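Local coordinates for conserved hypothetical protein Ta0289 (Thermoplasma acidophilum DSM 1728, PDB 1PVM), which is of unknown function but joins a pair of CBS domains, a module that commonly binds regulatory nucleotides, to a metal-binding zinc ribbon-like domain, at residues M7-R10 / V11-M15; D73-I77 / R78-R82. All coordinates share one frame; numbering follows the deposited sequence.

Interaction 1. Residues M7-R10 / V11-M15; sequences MFMR and VEKIM
The side chains of R10 and E12 run alongside each other, both reaching in one direction, and form the charged part of this local contact. NE of R10 gives OE1 of E12 a hydrogen bond of 2.7 Å within a salt bridge. It meets that oxygen on its anti side, tilted from the carboxylate plane and with a clearly bent N-H...O line, and the guanidinium and carboxylate planes are turned 36° apart. NH2 of R10 reaches the same oxygen, OE1 of E12, at 2.9 Å, but this second bond is weak. The bend at chi3 of R10 (-89°) turns the guanidinium edge toward OE1, whereas the glutamate comes up as an extended chain.

Backbone bonds close the turn beneath these charges. N of K13 donates to O of R10 at 3.0 Å, and O of V11 then accepts from both I14 N and M15 N, giving one short coil of helical character.

The apolar contacts lie between M9, R10 and the stems of K13 and I14. CG of M9 touches CG2 of I14 at 3.5 Å. With CG of M9 anti to the backbone N, the bend at chi2 (61°) sets SD of M9 3.8 Å from CD of K13. The lysine stem also crosses R10 at about a right angle, CG of R10 to CG of K13 at 3.6 Å. The two positive ends stay apart, and E12 probably offsets part of their charge.

V11 turns the other way, onto V97, V111 and V122, while M9 and I14 rest on V94 and Y130. A helical turn of the first CBS motif that packs on the sheet and helix of the second is characteristic of tandem CBS pairs.

Interaction 2. Residues D73-I77 / R78-R82; sequences DEVPI and RLVMR
The pyrrolidine ring of P76 is approached obliquely from the same side by two side chains, R78 at its CB-CG margin and L79 at its CG-CD margin. From R78 it is the aliphatic stem that arrives, with CG 3.9 Å from CG of P76, and from L79 the methyl CD1, 4.0 Å from CD of P76. The guanidinium of R78 continues past the ring to a cation-pi contact with W24.

The peptide groups come next. N of L79 bonds to O of P76 at 3.1 Å from well above the carbonyl plane, as suits a tight 3-10 turn. O of I77 takes two donors from quite different directions. N of M81 comes nearly head-on, at 2.8 Å and a C=O...N angle of 172°, while N of V80, also 2.8 Å from O of I77, stands 64° out of the carbonyl plane.

On the apolar side, M81 doubles back on I77. Its chain bends at chi3 (57°), bringing CE to 3.6 Å from CG1 of I77. The two side chains cross at about a right angle and share V45 of strand 42-46 as a neighbour. V75 and V80 meet in a similar crossed fashion, CG1 of V75 to CG2 of V80 at 3.9 Å, with F65 beside V75 and L56 beside V80.

Chemically, the turn is held by main-chain bonds, with apolar side chains packed on its buried side. The carbonyl oxygen of the buried residue I77 is satisfied by two N-H groups that fix the path of the chain, and the long stem of R78 serves both as apolar cover for proline and as carrier of a charge to the indole.

From the N terminus, interaction 1 comes first, a turn closed within residues 7-15 ahead of strand 21-23. The chain then builds the sheet of strands 21-23, 42-46 and 52-57 and helix 58-65 before interaction 2 closes the second turn, in the loop leading to strand 87-89. The two are in series, neither nested nor crossed, and sit on opposite sides of the chain's centre, their nearest atoms about 17 Å apart. Each packs against the sheet of the other CBS motif: residues 7-15 on strands 108-112 and 118-123 and helix 94-104, residues 73-82 on strands 42-46 and 52-57 and helix 58-65. Each turn thus joins the two CBS motifs.

Interaction 1. Residues M7-R10 / V11-M15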
ATOM      1  N   MET B   7      -9.100  -2.845 -26.164  1.00 24.27           N
ATOM      2  CA  MET B   7      -8.205  -1.701 -26.194  1.00 22.89           C
ATOM      3  C   MET B   7      -8.888  -0.467 -25.612  1.00 21.36           C
ATOM      4  O   MET B   7      -8.245   0.366 -24.970  1.00 20.71           O
ATOM      5  CB  MET B   7      -7.766  -1.427 -27.630  1.00 24.12           C
ATOM      6  CG  MET B   7      -6.853  -0.230 -27.768  1.00 27.75           C
ATOM      7  SD  MET B   7      -6.206  -0.088 -29.436  1.00 29.90           S
ATOM      8  CE  MET B   7      -4.719  -1.096 -29.304  1.00 31.16           C
ATOM      9  N   PHE B   8     -10.191  -0.351 -25.853  1.00 18.46           N
ATOM     10  CA  PHE B   8     -10.973   0.767 -25.339  1.00 17.49           C
ATOM     11  C   PHE B   8     -12.002   0.253 -24.340  1.00 16.07           C
ATOM     12  O   PHE B   8     -12.383  -0.918 -24.377  1.00 16.83           O
ATOM     13  CB  PHE B   8     -11.693   1.507 -26.472  1.00 18.04           C
ATOM     14  CG  PHE B   8     -10.774   2.257 -27.390  1.00 19.41           C
ATOM     15  CD1 PHE B   8     -10.245   1.646 -28.521  1.00 19.79           C
ATOM     16  CD2 PHE B   8     -10.424   3.575 -27.114  1.00 21.09           C
ATOM     17  CE1 PHE B   8      -9.378   2.336 -29.367  1.00 20.55           C
ATOM     18  CE2 PHE B   8      -9.561   4.272 -27.950  1.00 21.49           C
ATOM     19  CZ  PHE B   8      -9.035   3.651 -29.080  1.00 22.56           C
ATOM     20  N   MET B   9     -12.457   1.138 -23.460  1.00 14.83           N
ATOM     21  CA  MET B   9     -13.432   0.785 -22.432  1.00 14.68           C
ATOM     22  C   MET B   9     -13.724   2.027 -21.584  1.00 15.22           C
ATOM     23  O   MET B   9     -12.799   2.628 -21.044  1.00 15.18           O
ATOM     24  CB  MET B   9     -12.851  -0.326 -21.549  1.00 15.58           C
ATOM     25  CG  MET B   9     -13.759  -0.803 -20.436  1.00 16.45           C
ATOM     26  SD  MET B   9     -15.282  -1.498 -21.079  1.00 18.18           S
ATOM     27  CE  MET B   9     -14.653  -2.957 -21.904  1.00 16.61           C
ATOM     28  N   ARG B  10     -14.988   2.430 -21.466  1.00 14.60           N
ATOM     29  CA  ARG B  10     -15.285   3.604 -20.647  1.00 14.91           C
ATOM     30  C   ARG B  10     -15.174   3.189 -19.183  1.00 12.98           C
ATOM     31  O   ARG B  10     -15.636   2.113 -18.803  1.00 12.10           O
ATOM     32  CB  ARG B  10     -16.681   4.171 -20.954  1.00 18.36           C
ATOM     33  CG  ARG B  10     -17.850   3.429 -20.354  1.00 23.37           C
ATOM     34  CD  ARG B  10     -19.178   4.009 -20.845  1.00 24.28           C
ATOM     35  NE  ARG B  10     -19.707   5.102 -20.028  1.00 25.29           N
ATOM     36  CZ  ARG B  10     -19.906   6.344 -20.465  1.00 26.38           C
ATOM     37  NH1 ARG B  10     -19.607   6.671 -21.716  1.00 26.97           N
ATOM     38  NH2 ARG B  10     -20.446   7.255 -19.664  1.00 27.54           N
ATOM     39  N   VAL B  11     -14.553   4.044 -18.370  1.00 13.41           N
ATOM     40  CA  VAL B  11     -14.336   3.753 -16.947  1.00 12.93           C
ATOM     41  C   VAL B  11     -15.564   3.271 -16.213  1.00 11.52           C
ATOM     42  O   VAL B  11     -15.492   2.353 -15.401  1.00 11.92           O
ATOM     43  CB  VAL B  11     -13.855   4.975 -16.147  1.00 14.24           C
ATOM     44  CG1 VAL B  11     -12.937   4.504 -15.025  1.00 13.00           C
ATOM     45  CG2 VAL B  11     -13.187   5.966 -17.032  1.00 20.87           C
ATOM     46  N   GLU B  12     -16.683   3.931 -16.483  1.00 11.89           N
ATOM     47  CA  GLU B  12     -17.955   3.616 -15.856  1.00 14.54           C
ATOM     48  C   GLU B  12     -18.262   2.120 -15.829  1.00 13.54           C
ATOM     49  O   GLU B  12     -18.827   1.616 -14.860  1.00 13.92           O
ATOM     50  CB  GLU B  12     -19.060   4.375 -16.590  1.00 17.97           C
ATOM     51  CG  GLU B  12     -20.449   4.213 -16.019  1.00 25.92           C
ATOM     52  CD  GLU B  12     -21.455   5.110 -16.726  1.00 31.39           C
ATOM     53  OE1 GLU B  12     -21.473   5.117 -17.978  1.00 33.15           O
ATOM     54  OE2 GLU B  12     -22.227   5.805 -16.030  1.00 35.55           O
ATOM     55  N   LYS B  13     -17.872   1.411 -16.883  1.00 12.62           N
ATOM     56  CA  LYS B  13     -18.126  -0.025 -16.992  1.00 13.69           C
ATOM     57  C   LYS B  13     -17.223  -0.938 -16.162  1.00 14.38           C
ATOM     58  O   LYS B  13     -17.562  -2.102 -15.939  1.00 14.21           O
ATOM     59  CB  LYS B  13     -18.018  -0.468 -18.451  1.00 14.64           C
ATOM     60  CG  LYS B  13     -19.023   0.159 -19.394  1.00 17.01           C
ATOM     61  CD  LYS B  13     -18.910  -0.475 -20.779  1.00 19.58           C
ATOM     62  CE  LYS B  13     -19.993   0.033 -21.713  1.00 23.99           C
ATOM     63  NZ  LYS B  13     -21.361  -0.213 -21.165  1.00 26.83           N
ATOM     64  N   ILE B  14     -16.082  -0.429 -15.706  1.00 13.98           N
ATOM     65  CA  ILE B  14     -15.154  -1.262 -14.942  1.00 15.25           C
ATOM     66  C   ILE B  14     -14.893  -0.784 -13.521  1.00 15.49           C
ATOM     67  O   ILE B  14     -14.208  -1.457 -12.753  1.00 16.79           O
ATOM     68  CB  ILE B  14     -13.794  -1.384 -15.671  1.00 16.17           C
ATOM     69  CG1 ILE B  14     -13.065  -0.037 -15.657  1.00 18.61           C
ATOM     70  CG2 ILE B  14     -14.018  -1.843 -17.104  1.00 16.81           C
ATOM     71  CD1 ILE B  14     -11.739  -0.045 -16.385  1.00 21.02           C
ATOM     72  N   MET B  15     -15.433   0.378 -13.179  1.00 15.25           N
ATOM     73  CA  MET B  15     -15.256   0.942 -11.849  1.00 15.72           C
ATOM     74  C   MET B  15     -16.008   0.108 -10.815  1.00 16.24           C
ATOM     75  O   MET B  15     -16.859  -0.714 -11.158  1.00 16.28           O
ATOM     76  CB  MET B  15     -15.795   2.371 -11.814  1.00 14.31           C
ATOM     77  CG  MET B  15     -17.315   2.429 -11.887  1.00 14.65           C
ATOM     78  SD  MET B  15     -17.960   4.094 -11.975  1.00 15.84           S
ATOM     79  CE  MET B  15     -19.714   3.784 -12.096  1.00 14.59           C
TER

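Interaction 2. Residues D73-I77 / R78-R82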
ATOM      1  N   ASP B  73      -5.590   6.013  16.553  1.00 11.17           N
ATOM      2  CA  ASP B  73      -6.866   6.510  17.072  1.00 14.25           C
ATOM      3  C   ASP B  73      -6.845   7.996  17.445  1.00 14.13           C
ATOM      4  O   ASP B  73      -7.853   8.527  17.917  1.00 14.85           O
ATOM      5  CB  ASP B  73      -7.307   5.694  18.298  1.00 16.93           C
ATOM      6  CG  ASP B  73      -6.458   5.975  19.538  1.00 20.91           C
ATOM      7  OD1 ASP B  73      -5.629   6.912  19.512  1.00 22.94           O
ATOM      8  OD2 ASP B  73      -6.629   5.260  20.551  1.00 25.25           O
ATOM      9  N   GLU B  74      -5.712   8.663  17.231  1.00 13.79           N
ATOM     10  CA  GLU B  74      -5.576  10.080  17.570  1.00 15.62           C
ATOM     11  C   GLU B  74      -5.521  10.988  16.350  1.00 14.35           C
ATOM     12  O   GLU B  74      -5.349  12.203  16.484  1.00 14.73           O
ATOM     13  CB  GLU B  74      -4.298  10.328  18.373  1.00 18.53           C
ATOM     14  CG  GLU B  74      -4.151   9.531  19.646  1.00 25.62           C
ATOM     15  CD  GLU B  74      -2.870   9.885  20.388  1.00 30.43           C
ATOM     16  OE1 GLU B  74      -1.781   9.855  19.762  1.00 31.05           O
ATOM     17  OE2 GLU B  74      -2.950  10.192  21.598  1.00 33.88           O
ATOM     18  N   VAL B  75      -5.646  10.408  15.162  1.00 11.30           N
ATOM     19  CA  VAL B  75      -5.581  11.203  13.947  1.00 10.01           C
ATOM     20  C   VAL B  75      -6.784  11.006  13.035  1.00 10.21           C
ATOM     21  O   VAL B  75      -7.035   9.896  12.565  1.00  9.50           O
ATOM     22  CB  VAL B  75      -4.318  10.861  13.135  1.00 10.33           C
ATOM     23  CG1 VAL B  75      -4.292  11.681  11.847  1.00 10.39           C
ATOM     24  CG2 VAL B  75      -3.066  11.127  13.978  1.00 11.69           C
ATOM     25  N   PRO B  76      -7.554  12.080  12.784  1.00  8.40           N
ATOM     26  CA  PRO B  76      -8.726  11.977  11.905  1.00  8.40           C
ATOM     27  C   PRO B  76      -8.228  11.859  10.465  1.00  6.88           C
ATOM     28  O   PRO B  76      -7.246  12.508  10.093  1.00  7.85           O
ATOM     29  CB  PRO B  76      -9.472  13.284  12.170  1.00  8.10           C
ATOM     30  CG  PRO B  76      -8.362  14.246  12.462  1.00  7.58           C
ATOM     31  CD  PRO B  76      -7.438  13.436  13.352  1.00  9.40           C
ATOM     32  N   ILE B  77      -8.896  11.045   9.650  1.00  6.23           N
ATOM     33  CA  ILE B  77      -8.438  10.846   8.280  1.00  5.60           C
ATOM     34  C   ILE B  77      -8.411  12.089   7.391  1.00  6.05           C
ATOM     35  O   ILE B  77      -7.747  12.086   6.353  1.00  6.84           O
ATOM     36  CB  ILE B  77      -9.224   9.706   7.581  1.00  5.71           C
ATOM     37  CG1 ILE B  77     -10.722  10.003   7.553  1.00  5.74           C
ATOM     38  CG2 ILE B  77      -8.966   8.390   8.317  1.00  7.08           C
ATOM     39  CD1 ILE B  77     -11.538   8.933   6.832  1.00  6.29           C
ATOM     40  N   ARG B  78      -9.108  13.153   7.790  1.00  6.67           N
ATOM     41  CA  ARG B  78      -9.097  14.394   7.008  1.00  7.08           C
ATOM     42  C   ARG B  78      -7.660  14.908   6.875  1.00  7.93           C
ATOM     43  O   ARG B  78      -7.314  15.574   5.900  1.00  8.03           O
ATOM     44  CB  ARG B  78      -9.974  15.458   7.677  1.00  8.39           C
ATOM     45  CG  ARG B  78      -9.584  15.761   9.109  1.00 10.58           C
ATOM     46  CD  ARG B  78     -10.713  16.443   9.874  1.00 13.51           C
ATOM     47  NE  ARG B  78     -11.003  17.779   9.365  1.00 13.61           N
ATOM     48  CZ  ARG B  78     -12.038  18.516   9.756  1.00 15.90           C
ATOM     49  NH1 ARG B  78     -12.887  18.042  10.660  1.00 13.44           N
ATOM     50  NH2 ARG B  78     -12.218  19.731   9.249  1.00 16.19           N
ATOM     51  N   LEU B  79      -6.822  14.584   7.856  1.00  7.85           N
ATOM     52  CA  LEU B  79      -5.425  15.015   7.846  1.00  8.38           C
ATOM     53  C   LEU B  79      -4.540  14.092   7.019  1.00  7.43           C
ATOM     54  O   LEU B  79      -3.375  14.395   6.777  1.00  8.38           O
ATOM     55  CB  LEU B  79      -4.875  15.050   9.274  1.00  9.43           C
ATOM     56  CG  LEU B  79      -5.538  16.005  10.267  1.00 12.32           C
ATOM     57  CD1 LEU B  79      -4.859  15.886  11.619  1.00 11.32           C
ATOM     58  CD2 LEU B  79      -5.441  17.429   9.746  1.00 12.33           C
ATOM     59  N   VAL B  80      -5.102  12.975   6.577  1.00  7.11           N
ATOM     60  CA  VAL B  80      -4.345  11.967   5.840  1.00  7.10           C
ATOM     61  C   VAL B  80      -4.767  11.750   4.389  1.00  7.45           C
ATOM     62  O   VAL B  80      -3.920  11.572   3.512  1.00  7.59           O
ATOM     63  CB  VAL B  80      -4.436  10.611   6.585  1.00  8.25           C
ATOM     64  CG1 VAL B  80      -3.594   9.558   5.888  1.00  8.09           C
ATOM     65  CG2 VAL B  80      -3.985  10.790   8.028  1.00  9.04           C
ATOM     66  N   MET B  81      -6.073  11.763   4.149  1.00  6.68           N
ATOM     67  CA  MET B  81      -6.643  11.528   2.825  1.00  7.10           C
ATOM     68  C   MET B  81      -6.094  12.399   1.706  1.00  6.53           C
ATOM     69  O   MET B  81      -5.583  13.492   1.941  1.00  7.15           O
ATOM     70  CB  MET B  81      -8.144  11.755   2.881  1.00  7.51           C
ATOM     71  CG  MET B  81      -8.500  13.222   3.091  1.00  9.13           C
ATOM     72  SD  MET B  81     -10.234  13.457   3.457  1.00  9.72           S
ATOM     73  CE  MET B  81     -10.375  12.429   4.893  1.00 24.45           C
ATOM     74  N   ARG B  82      -6.208  11.902   0.478  1.00  6.59           N
ATOM     75  CA  ARG B  82      -5.806  12.685  -0.681  1.00  7.94           C
ATOM     76  C   ARG B  82      -6.948  13.693  -0.808  1.00  8.92           C
ATOM     77  O   ARG B  82      -8.118  13.307  -0.821  1.00  8.96           O
ATOM     78  CB  ARG B  82      -5.772  11.831  -1.955  1.00  7.87           C
ATOM     79  CG  ARG B  82      -4.877  10.604  -1.897  1.00 11.65           C
ATOM     80  CD  ARG B  82      -3.487  10.967  -1.453  1.00 15.83           C
ATOM     81  NE  ARG B  82      -2.516   9.916  -1.735  1.00 14.21           N
ATOM     82  CZ  ARG B  82      -1.237   9.995  -1.392  1.00 15.90           C
ATOM     83  NH1 ARG B  82      -0.792  11.068  -0.753  1.00 17.83           N
ATOM     84  NH2 ARG B  82      -0.398   9.015  -1.704  1.00 18.46           N
TER